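Local structure of alkaline phosphatase D (2YEQ) at residues 280-285 / 303-308; 274-279 / 311-316; 11-16 / 88-93. The protein hydrolyses phosphate esters, acting as an alkaline phosphatase and phosphodiesterase whose active site contains iron and calcium. All blocks are in the same frame, centred on the assembly; numbering follows the deposited sequence.

Interaction 1: 280-285 / 303-308; sequences QYRDDQ and RTLLGK. With NA (sodium ion), chain B; EDO (1,2-ethanediol), chain L.
Asp-283 grips the backbone of Thr-304 at two points. Its own N donates to Thr-304 O (2.9 Å, nearly straight at 170°), while its OD2 accepts a hydrogen bond from Thr-304 N at 3.0 Å, met from above the carboxylate plane. A short acid suits this place because its oxygen reaches back to the facing backbone, and Thr-304 CG2 packs on the same carboxylate. Arg-303 reaches further along. Its NH2 donates a hydrogen bond to Asp-284 O at 2.8 Å, almost exactly in the guanidinium plane, and NH1 is held by Gly-354 O. Leu-305 supplies the apolar part, its CD2 lying over one face of the Arg-282 guanidinium, 3.5 Å from NE; that charge is meanwhile paired with Asp-350, and NE donates to Thr-278 O. Water 1 joins Tyr-281 N to Leu-305 O. Gly-307 suits its position, since its phi is positive and a CB there would come within about 3.1 Å of Tyr-281 CB. Thr-304 OG1 accepts from Gly-307 N at 2.8 Å, an ST motif just before helix 308-320. At the far end, Asp-284 OD1 (2.2 Å) and Gln-285 OE1 (2.4 Å) bind a sodium ion that four waters complete: two loops laced together beside a metal site.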
loop_
_atom_site.group_PDB
_atom_site.type_symbol
_atom_site.label_atom_id
_atom_site.label_comp_id
_atom_site.label_asym_id
_atom_site.label_seq_id
_atom_site.Cartn_x
_atom_site.Cartn_y
_atom_site.Cartn_z
ATOM N N GLN A 280 -6.475 5.261 10.758
ATOM C CA GLN A 280 -6.923 6.598 11.160
ATOM C C GLN A 280 -7.993 6.603 12.298
ATOM O O GLN A 280 -8.147 7.618 13.029
ATOM C CB GLN A 280 -7.459 7.342 9.948
ATOM C CG GLN A 280 -7.786 8.815 10.204
ATOM C CD GLN A 280 -8.183 9.561 8.962
ATOM O OE1 GLN A 280 -8.109 9.039 7.815
ATOM N NE2 GLN A 280 -8.594 10.788 9.153
ATOM N N TYR A 281 -8.742 5.504 12.392
ATOM C CA TYR A 281 -9.879 5.401 13.289
ATOM C C TYR A 281 -9.758 4.274 14.301
ATOM O O TYR A 281 -10.624 4.139 15.164
ATOM C CB TYR A 281 -11.162 5.212 12.497
ATOM C CG TYR A 281 -11.261 6.058 11.261
ATOM C CD1 TYR A 281 -11.572 7.412 11.327
ATOM C CD2 TYR A 281 -11.031 5.498 10.002
ATOM C CE1 TYR A 281 -11.646 8.185 10.176
ATOM C CE2 TYR A 281 -11.109 6.248 8.865
ATOM C CZ TYR A 281 -11.415 7.594 8.937
ATOM O OH TYR A 281 -11.497 8.312 7.749
ATOM N N ARG A 282 -8.685 3.498 14.247
ATOM C CA ARG A 282 -8.601 2.320 15.068
ATOM C C ARG A 282 -8.381 2.616 16.557
ATOM O O ARG A 282 -7.714 3.608 16.926
ATOM C CB ARG A 282 -7.507 1.374 14.583
ATOM C CG ARG A 282 -6.089 1.913 14.662
ATOM C CD ARG A 282 -5.112 0.838 14.977
ATOM N NE ARG A 282 -4.774 0.064 13.789
ATOM C CZ ARG A 282 -4.013 -1.015 13.792
ATOM N NH1 ARG A 282 -3.554 -1.529 14.936
ATOM N NH2 ARG A 282 -3.702 -1.598 12.630
ATOM N N ASP A 283 -8.875 1.698 17.387
ATOM C CA ASP A 283 -8.539 1.687 18.799
ATOM C C ASP A 283 -7.115 1.204 18.994
ATOM O O ASP A 283 -6.530 0.559 18.113
ATOM C CB ASP A 283 -9.513 0.808 19.579
ATOM C CG ASP A 283 -10.887 1.450 19.737
ATOM O OD1 ASP A 283 -10.997 2.706 19.746
ATOM O OD2 ASP A 283 -11.879 0.696 19.843
ATOM N N ASP A 284 -6.574 1.506 20.172
ATOM C CA ASP A 284 -5.197 1.225 20.526
ATOM C C ASP A 284 -4.984 -0.268 20.527
ATOM O O ASP A 284 -5.908 -1.036 20.860
ATOM C CB ASP A 284 -4.924 1.790 21.933
ATOM C CG ASP A 284 -3.464 2.022 22.228
ATOM O OD1 ASP A 284 -2.577 1.989 21.311
ATOM O OD2 ASP A 284 -3.200 2.225 23.446
ATOM N N GLN A 285 -3.771 -0.683 20.184
ATOM C CA GLN A 285 -3.391 -2.085 20.299
ATOM C C GLN A 285 -3.443 -2.579 21.770
ATOM O O GLN A 285 -2.966 -1.906 22.691
ATOM C CB GLN A 285 -2.004 -2.347 19.729
ATOM C CG GLN A 285 -1.834 -1.937 18.251
ATOM C CD GLN A 285 -1.330 -0.522 18.093
ATOM O OE1 GLN A 285 -1.401 0.273 19.056
ATOM N NE2 GLN A 285 -0.818 -0.172 16.888
ATOM N N ARG A 303 -14.044 -2.897 20.776
ATOM C CA ARG A 303 -12.868 -2.387 20.090
ATOM C C ARG A 303 -13.035 -2.483 18.585
ATOM O O ARG A 303 -13.577 -3.485 18.088
ATOM C CB ARG A 303 -11.645 -3.136 20.523
ATOM C CG ARG A 303 -11.202 -2.750 21.924
ATOM C CD ARG A 303 -10.060 -3.578 22.397
ATOM N NE ARG A 303 -8.823 -3.233 21.708
ATOM C CZ ARG A 303 -8.130 -4.028 20.887
ATOM N NH1 ARG A 303 -8.543 -5.260 20.602
ATOM N NH2 ARG A 303 -7.010 -3.579 20.325
ATOM N N THR A 304 -12.597 -1.428 17.891
ATOM C CA THR A 304 -12.778 -1.254 16.453
ATOM C C THR A 304 -11.420 -1.053 15.759
ATOM O O THR A 304 -10.456 -0.576 16.384
ATOM C CB THR A 304 -13.690 -0.055 16.172
ATOM O OG1 THR A 304 -14.071 -0.069 14.797
ATOM C CG2 THR A 304 -13.009 1.325 16.546
ATOM N N LEU A 305 -11.347 -1.478 14.494
ATOM C CA LEU A 305 -10.229 -1.120 13.593
ATOM C C LEU A 305 -10.705 -0.044 12.650
ATOM O O LEU A 305 -9.982 0.910 12.373
ATOM C CB LEU A 305 -9.764 -2.296 12.727
ATOM C CG LEU A 305 -8.540 -3.115 13.065
ATOM C CD1 LEU A 305 -8.404 -4.209 11.973
ATOM C CD2 LEU A 305 -7.247 -2.305 13.172
ATOM N N LEU A 306 -11.927 -0.200 12.142
ATOM C CA LEU A 306 -12.408 0.613 11.048
ATOM C C LEU A 306 -13.095 1.856 11.521
ATOM O O LEU A 306 -13.206 2.838 10.757
ATOM C CB LEU A 306 -13.420 -0.160 10.200
ATOM C CG LEU A 306 -12.970 -1.449 9.525
ATOM C CD1 LEU A 306 -14.167 -2.091 8.786
ATOM C CD2 LEU A 306 -11.775 -1.167 8.576
ATOM N N GLY A 307 -13.617 1.808 12.752
ATOM C CA GLY A 307 -14.551 2.817 13.209
ATOM C C GLY A 307 -15.930 2.509 12.685
ATOM O O GLY A 307 -16.080 1.821 11.657
ATOM N N LYS A 308 -16.944 3.048 13.363
ATOM C CA LYS A 308 -18.331 2.681 13.109
ATOM C C LYS A 308 -18.796 3.045 11.714
ATOM O O LYS A 308 -19.468 2.247 11.074
ATOM C CB LYS A 308 -19.272 3.328 14.140
ATOM C CG LYS A 308 -20.780 3.123 13.863
ATOM C CD LYS A 308 -21.483 2.340 14.974
ATOM C CE LYS A 308 -21.118 0.849 14.946
ATOM N NZ LYS A 308 -22.313 -0.030 14.724
HETATM NA NA NA B . -0.440 1.648 20.777
HETATM C C1 EDO L . -8.311 -0.390 22.785
HETATM O O1 EDO L . -7.309 -1.259 23.327
HETATM C C2 EDO L . -8.011 1.054 23.129
HETATM O O2 EDO L . -8.711 1.940 22.288
HETATM O O HOH W 1 -8.956 3.045 11.101
HETATM O O HOH W 2 -0.659 -0.132 22.272
HETATM O O HOH W 3 0.682 2.998 22.244
HETATM O O HOH W 4 -0.138 3.265 19.234
HETATM O O HOH W 5 1.540 0.743 19.963
#

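Interaction 2: 274-279 / 311-316; sequences NVLDTR and EQWLFN
Leu-314 and Asn-274 meet at about a right angle, the leucine's CD1 set against the amide with Asn-274 CG as its nearest atom at 3.6 Å. Leu-314 has CG anti to the backbone N (chi1 176°), and chi2 near 59° then swings CD1 onto the asparagine, where it lies 3.7 Å from Asn-274 CB. A buried asparagine suits this place, since its polar atoms have partners elsewhere: OD1 accepts from Asn-317 ND2 one turn along the helix, and ND2 also has a hydrogen-bond partner. Trp-313, the preceding helical residue, holds its CG anti to the backbone N as well, with its indole turned across the CA-CB bond (chi2 90°). Leu-276 CD2 touches the rim of that indole in the plane of the ring, 3.8 Å from Trp-313 CZ3, and lies 4.2 Å from Leu-314 CD1. The same methyl thus touches two successive residues of the helix, and a leucine is long enough to bring it there. Trp-313 CH2 stands 3.9 Å from Val-275 O. No hydrogen bond joins the two segments themselves; between them the contact is mainly apolar packing, with the Asn-317 bond just beyond. The strand end belongs to 271-275, lying between strands 263-267 and 325-329 in the seven-stranded mixed sheet. Helix 308-320 packs on this sheet, with Leu-314 also touching Leu-328 of strand 325-329 and Trp-313 reaching His-264 of strand 263-267.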
loop_
_atom_site.group_PDB
_atom_site.type_symbol
_atom_site.label_atom_id
_atom_site.label_comp_id
_atom_site.label_asym_id
_atom_site.label_seq_id
_atom_site.Cartn_x
_atom_site.Cartn_y
_atom_site.Cartn_z
ATOM N N ASN A 274 -13.026 -2.230 -2.201
ATOM C CA ASN A 274 -13.179 -1.432 -0.988
ATOM C C ASN A 274 -11.792 -1.163 -0.468
ATOM O O ASN A 274 -11.141 -2.063 0.054
ATOM C CB ASN A 274 -13.991 -2.213 0.046
ATOM C CG ASN A 274 -15.365 -2.610 -0.482
ATOM O OD1 ASN A 274 -16.281 -1.790 -0.551
ATOM N ND2 ASN A 274 -15.475 -3.851 -0.963
ATOM N N VAL A 275 -11.338 0.075 -0.640
ATOM C CA VAL A 275 -10.029 0.502 -0.175
ATOM C C VAL A 275 -10.198 1.037 1.273
ATOM O O VAL A 275 -10.858 2.044 1.483
ATOM C CB VAL A 275 -9.450 1.607 -1.110
ATOM C CG1 VAL A 275 -8.094 2.021 -0.654
ATOM C CG2 VAL A 275 -9.388 1.083 -2.588
ATOM N N LEU A 276 -9.617 0.331 2.237
ATOM C CA LEU A 276 -9.847 0.595 3.637
ATOM C C LEU A 276 -8.733 1.456 4.238
ATOM O O LEU A 276 -7.615 1.629 3.646
ATOM C CB LEU A 276 -9.924 -0.716 4.416
ATOM C CG LEU A 276 -10.901 -1.785 3.890
ATOM C CD1 LEU A 276 -10.941 -2.993 4.851
ATOM C CD2 LEU A 276 -12.283 -1.219 3.635
ATOM N N ASP A 277 -9.052 1.976 5.424
ATOM C CA ASP A 277 -8.121 2.727 6.270
ATOM C C ASP A 277 -8.231 2.174 7.680
ATOM O O ASP A 277 -9.175 2.479 8.406
ATOM C CB ASP A 277 -8.491 4.215 6.175
ATOM C CG ASP A 277 -7.560 5.139 6.999
ATOM O OD1 ASP A 277 -6.685 4.657 7.746
ATOM O OD2 ASP A 277 -7.744 6.363 6.846
ATOM N N THR A 278 -7.272 1.333 8.050
ATOM C CA THR A 278 -7.286 0.655 9.322
ATOM C C THR A 278 -6.375 1.325 10.359
ATOM O O THR A 278 -6.121 0.738 11.406
ATOM C CB THR A 278 -6.889 -0.839 9.166
ATOM O OG1 THR A 278 -5.551 -0.953 8.630
ATOM C CG2 THR A 278 -7.919 -1.591 8.235
ATOM N N ARG A 279 -5.861 2.519 10.043
ATOM C CA ARG A 279 -5.058 3.312 10.981
ATOM C C ARG A 279 -5.784 4.485 11.585
ATOM O O ARG A 279 -5.635 4.731 12.784
ATOM C CB ARG A 279 -3.799 3.888 10.313
ATOM C CG ARG A 279 -2.712 2.890 10.116
ATOM C CD ARG A 279 -2.089 2.388 11.364
ATOM N NE ARG A 279 -1.295 1.208 11.060
ATOM C CZ ARG A 279 -0.815 0.337 11.939
ATOM N NH1 ARG A 279 -0.977 0.495 13.268
ATOM N NH2 ARG A 279 -0.159 -0.721 11.495
ATOM N N GLU A 311 -17.127 0.898 8.992
ATOM C CA GLU A 311 -17.687 -0.446 9.094
ATOM C C GLU A 311 -19.037 -0.534 8.371
ATOM O O GLU A 311 -19.271 -1.472 7.594
ATOM C CB GLU A 311 -17.831 -0.861 10.553
ATOM C CG GLU A 311 -18.120 -2.340 10.739
ATOM C CD GLU A 311 -18.310 -2.708 12.203
ATOM O OE1 GLU A 311 -19.415 -2.455 12.710
ATOM O OE2 GLU A 311 -17.373 -3.261 12.828
ATOM N N GLN A 312 -19.908 0.437 8.619
ATOM C CA GLN A 312 -21.233 0.442 8.035
ATOM C C GLN A 312 -21.162 0.676 6.520
ATOM O O GLN A 312 -21.919 0.072 5.750
ATOM C CB GLN A 312 -22.128 1.492 8.695
ATOM C CG GLN A 312 -23.585 1.473 8.223
ATOM C CD GLN A 312 -24.265 0.102 8.420
ATOM O OE1 GLN A 312 -24.788 -0.505 7.466
ATOM N NE2 GLN A 312 -24.238 -0.396 9.664
ATOM N N TRP A 313 -20.278 1.575 6.107
ATOM C CA TRP A 313 -20.038 1.841 4.700
ATOM C C TRP A 313 -19.581 0.561 4.001
ATOM O O TRP A 313 -20.041 0.242 2.920
ATOM C CB TRP A 313 -19.000 2.973 4.575
ATOM C CG TRP A 313 -18.299 3.130 3.246
ATOM C CD1 TRP A 313 -18.698 3.892 2.183
ATOM C CD2 TRP A 313 -17.045 2.536 2.867
ATOM N NE1 TRP A 313 -17.768 3.793 1.163
ATOM C CE2 TRP A 313 -16.747 2.977 1.567
ATOM C CE3 TRP A 313 -16.138 1.704 3.515
ATOM C CZ2 TRP A 313 -15.588 2.608 0.908
ATOM C CZ3 TRP A 313 -14.998 1.341 2.855
ATOM C CH2 TRP A 313 -14.739 1.783 1.556
ATOM N N LEU A 314 -18.686 -0.179 4.628
ATOM C CA LEU A 314 -18.181 -1.402 4.049
ATOM C C LEU A 314 -19.288 -2.439 3.897
ATOM O O LEU A 314 -19.382 -3.093 2.849
ATOM C CB LEU A 314 -17.065 -1.980 4.899
ATOM C CG LEU A 314 -16.489 -3.325 4.485
ATOM C CD1 LEU A 314 -15.915 -3.279 3.042
ATOM C CD2 LEU A 314 -15.431 -3.781 5.473
ATOM N N PHE A 315 -20.099 -2.613 4.944
ATOM C CA PHE A 315 -21.226 -3.559 4.901
ATOM C C PHE A 315 -22.221 -3.177 3.795
ATOM O O PHE A 315 -22.702 -4.051 3.060
ATOM C CB PHE A 315 -21.922 -3.646 6.262
ATOM C CG PHE A 315 -21.088 -4.286 7.350
ATOM C CD1 PHE A 315 -19.850 -4.827 7.089
ATOM C CD2 PHE A 315 -21.564 -4.329 8.651
ATOM C CE1 PHE A 315 -19.107 -5.405 8.092
ATOM C CE2 PHE A 315 -20.831 -4.921 9.662
ATOM C CZ PHE A 315 -19.602 -5.450 9.384
ATOM N N ASN A 316 -22.503 -1.890 3.649
ATOM C CA ASN A 316 -23.367 -1.417 2.564
ATOM C C ASN A 316 -22.807 -1.786 1.178
ATOM O O ASN A 316 -23.560 -2.184 0.293
ATOM C CB ASN A 316 -23.556 0.096 2.607
ATOM C CG ASN A 316 -24.387 0.573 3.798
ATOM O OD1 ASN A 316 -24.412 1.774 4.106
ATOM N ND2 ASN A 316 -25.070 -0.344 4.461
#

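Interaction 3: 11-16 / 88-93; sequences LGVASG and YYYRFK. With PE5 (3,6,9,12,15,18,21,24-octaoxahexacosan-1-ol), chain P.
Val-13 and Tyr-90 reach toward each other tip to tip, the valine's CG2 lying 3.7 Å from Tyr-90 OH and 3.8 Å from its CE2. The phenol end continues onto the backbone of the facing strand, where OH sits 3.0 Å from Ala-14 C and 3.3 Å from Ser-15 N; the angles are poor for hydrogen bonds, so this is close packing against a peptide group. Ser-15 CB touches the other side of the ring at Tyr-90 CE1, 3.8 Å away. The other methyl of Val-13, CG1, meets the edge of the Phe-92 ring at CD2, also 3.8 Å, as the two side chains slide past each other in opposite directions. A branched valine suits this spot because each methyl serves a different aromatic ring. Water 6, in the plane of the Tyr-90 ring, is hydrogen-bonded to Tyr-90 OH and to Ser-15 OG. A phenylalanine in place of Tyr-90 would probably leave water 6 without one of its partners and open a small gap over the Ala-14 peptide. Outside this shell, Leu-25 of strand 23-28 touches both Tyr-90 and Phe-92, while Val-46 and Trp-48 of strand 44-51 pack on Phe-92. Strands 13-16 and 88-93 belong to different sheets, their axes 8.6 Å apart at closest and inclined at 133°. The chemistry is that of a largely apolar layer between two sheets, in which a water links the two buried hydroxyls and Thr-104 also bonds to Ser-15.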
loop_
_atom_site.group_PDB
_atom_site.type_symbol
_atom_site.label_atom_id
_atom_site.label_comp_id
_atom_site.label_asym_id
_atom_site.label_seq_id
_atom_site.Cartn_x
_atom_site.Cartn_y
_atom_site.Cartn_z
ATOM N N LEU A 11 10.294 14.942 -9.300
ATOM C CA LEU A 11 9.524 13.831 -8.702
ATOM C C LEU A 11 8.633 13.160 -9.727
ATOM O O LEU A 11 7.769 12.335 -9.379
ATOM C CB LEU A 11 8.671 14.334 -7.540
ATOM C CG LEU A 11 9.500 15.070 -6.484
ATOM C CD1 LEU A 11 8.617 15.387 -5.290
ATOM C CD2 LEU A 11 10.722 14.297 -6.063
ATOM N N GLY A 12 8.835 13.527 -10.993
ATOM C CA GLY A 12 8.085 12.939 -12.096
ATOM C C GLY A 12 6.622 13.303 -12.100
ATOM O O GLY A 12 6.213 14.402 -11.692
ATOM N N VAL A 13 5.820 12.362 -12.587
ATOM C CA VAL A 13 4.397 12.521 -12.705
ATOM C C VAL A 13 3.692 11.265 -12.193
ATOM O O VAL A 13 4.332 10.237 -11.931
ATOM C CB VAL A 13 3.975 12.807 -14.176
ATOM C CG1 VAL A 13 4.672 14.093 -14.727
ATOM C CG2 VAL A 13 4.241 11.572 -15.096
ATOM N N ALA A 14 2.387 11.361 -12.021
ATOM C CA ALA A 14 1.604 10.225 -11.525
ATOM C C ALA A 14 0.172 10.417 -11.931
ATOM O O ALA A 14 -0.248 11.529 -12.281
ATOM C CB ALA A 14 1.716 10.071 -9.969
ATOM N N SER A 15 -0.580 9.323 -11.910
ATOM C CA SER A 15 -2.021 9.379 -12.105
ATOM C C SER A 15 -2.711 8.430 -11.140
ATOM O O SER A 15 -2.120 7.497 -10.611
ATOM C CB SER A 15 -2.417 9.034 -13.555
ATOM O OG SER A 15 -2.213 7.648 -13.838
ATOM N N GLY A 16 -3.986 8.652 -10.926
ATOM C CA GLY A 16 -4.658 7.865 -9.922
ATOM C C GLY A 16 -6.141 8.035 -9.805
ATOM O O GLY A 16 -6.766 8.840 -10.490
ATOM N N TYR A 88 -4.871 6.649 -21.927
ATOM C CA TYR A 88 -4.513 8.012 -22.325
ATOM C C TYR A 88 -3.094 8.318 -21.931
ATOM O O TYR A 88 -2.507 7.627 -21.083
ATOM C CB TYR A 88 -5.430 9.020 -21.675
ATOM C CG TYR A 88 -6.874 8.968 -22.126
ATOM C CD1 TYR A 88 -7.304 9.696 -23.246
ATOM C CD2 TYR A 88 -7.820 8.247 -21.419
ATOM C CE1 TYR A 88 -8.612 9.692 -23.648
ATOM C CE2 TYR A 88 -9.162 8.245 -21.814
ATOM C CZ TYR A 88 -9.547 8.968 -22.932
ATOM O OH TYR A 88 -10.868 8.977 -23.315
ATOM N N TYR A 89 -2.547 9.357 -22.557
ATOM C CA TYR A 89 -1.255 9.905 -22.201
ATOM C C TYR A 89 -1.476 11.304 -21.662
ATOM O O TYR A 89 -2.456 11.982 -22.045
ATOM C CB TYR A 89 -0.322 9.914 -23.407
ATOM C CG TYR A 89 -0.080 8.517 -23.903
ATOM C CD1 TYR A 89 -0.951 7.930 -24.822
ATOM C CD2 TYR A 89 0.976 7.762 -23.412
ATOM C CE1 TYR A 89 -0.757 6.628 -25.258
ATOM C CE2 TYR A 89 1.185 6.453 -23.836
ATOM C CZ TYR A 89 0.310 5.892 -24.763
ATOM O OH TYR A 89 0.488 4.598 -25.205
ATOM N N TYR A 90 -0.587 11.728 -20.766
ATOM C CA TYR A 90 -0.703 13.042 -20.163
ATOM C C TYR A 90 0.663 13.644 -19.922
ATOM O O TYR A 90 1.658 12.929 -19.796
ATOM C CB TYR A 90 -1.545 12.974 -18.867
ATOM C CG TYR A 90 -0.892 12.172 -17.757
ATOM C CD1 TYR A 90 -1.067 10.800 -17.677
ATOM C CD2 TYR A 90 -0.107 12.799 -16.778
ATOM C CE1 TYR A 90 -0.467 10.069 -16.680
ATOM C CE2 TYR A 90 0.491 12.071 -15.775
ATOM C CZ TYR A 90 0.315 10.720 -15.719
ATOM O OH TYR A 90 0.930 9.984 -14.751
ATOM N N ARG A 91 0.711 14.976 -19.863
ATOM C CA ARG A 91 1.940 15.685 -19.512
ATOM C C ARG A 91 1.620 17.082 -19.038
ATOM O O ARG A 91 0.520 17.592 -19.263
ATOM C CB ARG A 91 2.905 15.748 -20.701
ATOM C CG ARG A 91 2.412 16.662 -21.765
ATOM C CD ARG A 91 3.403 16.809 -22.910
ATOM N NE ARG A 91 2.752 17.531 -23.997
ATOM C CZ ARG A 91 3.274 17.701 -25.204
ATOM N NH1 ARG A 91 4.459 17.182 -25.505
ATOM N NH2 ARG A 91 2.588 18.377 -26.118
ATOM N N PHE A 92 2.601 17.680 -18.376
ATOM C CA PHE A 92 2.479 19.018 -17.836
ATOM C C PHE A 92 3.526 19.912 -18.477
ATOM O O PHE A 92 4.584 19.444 -18.891
ATOM C CB PHE A 92 2.727 19.014 -16.322
ATOM C CG PHE A 92 1.765 18.170 -15.539
ATOM C CD1 PHE A 92 0.579 18.710 -15.060
ATOM C CD2 PHE A 92 2.050 16.847 -15.264
ATOM C CE1 PHE A 92 -0.295 17.945 -14.312
ATOM C CE2 PHE A 92 1.159 16.057 -14.516
ATOM C CZ PHE A 92 -0.006 16.617 -14.044
ATOM N N LYS A 93 3.252 21.210 -18.471
ATOM C CA LYS A 93 4.193 22.222 -18.945
ATOM C C LYS A 93 4.107 23.410 -18.001
ATOM O O LYS A 93 3.012 23.849 -17.669
ATOM C CB LYS A 93 3.812 22.648 -20.357
ATOM C CG LYS A 93 4.777 23.562 -21.049
ATOM C CD LYS A 93 4.088 24.213 -22.269
ATOM C CE LYS A 93 5.077 24.716 -23.318
ATOM N NZ LYS A 93 4.424 24.894 -24.653
HETATM C C50 PE5 P . 4.050 18.622 -29.279
HETATM O O1 PE5 P . 5.005 17.798 -28.607
HETATM C C1 PE5 P . 4.731 16.392 -28.716
HETATM C C2 PE5 P . 5.850 15.568 -28.072
HETATM O O2 PE5 P . 5.338 14.712 -27.035
HETATM C C3 PE5 P . 6.319 13.892 -26.363
HETATM C C4 PE5 P . 6.962 14.580 -25.143
HETATM O O3 PE5 P . 6.145 15.576 -24.520
HETATM O O HOH W 6 0.364 7.240 -14.731
#

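How the interactions relate
Interaction 3 comes first along the chain, in the N-terminal PhoD domain, where it joins the ten-stranded mixed sheet to the four-stranded antiparallel one. Interactions 1 and 2 lie in the phosphatase domain, their centres 11 Å apart; the chain runs from strand 271-275 of interaction 2 through both loops of interaction 1 and back into helix 308-320. They touch directly, through Leu-306 against Thr-278 and Glu-311. Arg-279 and Arg-282, one in each, both form salt bridges with Asp-350, and Arg-279 also pairs with the calcium ligand Asp-209, which probably ties this corner to the metal centre. Interaction 3 is remote, centre to centre about 35 Å from interaction 1 and 29 Å from interaction 2.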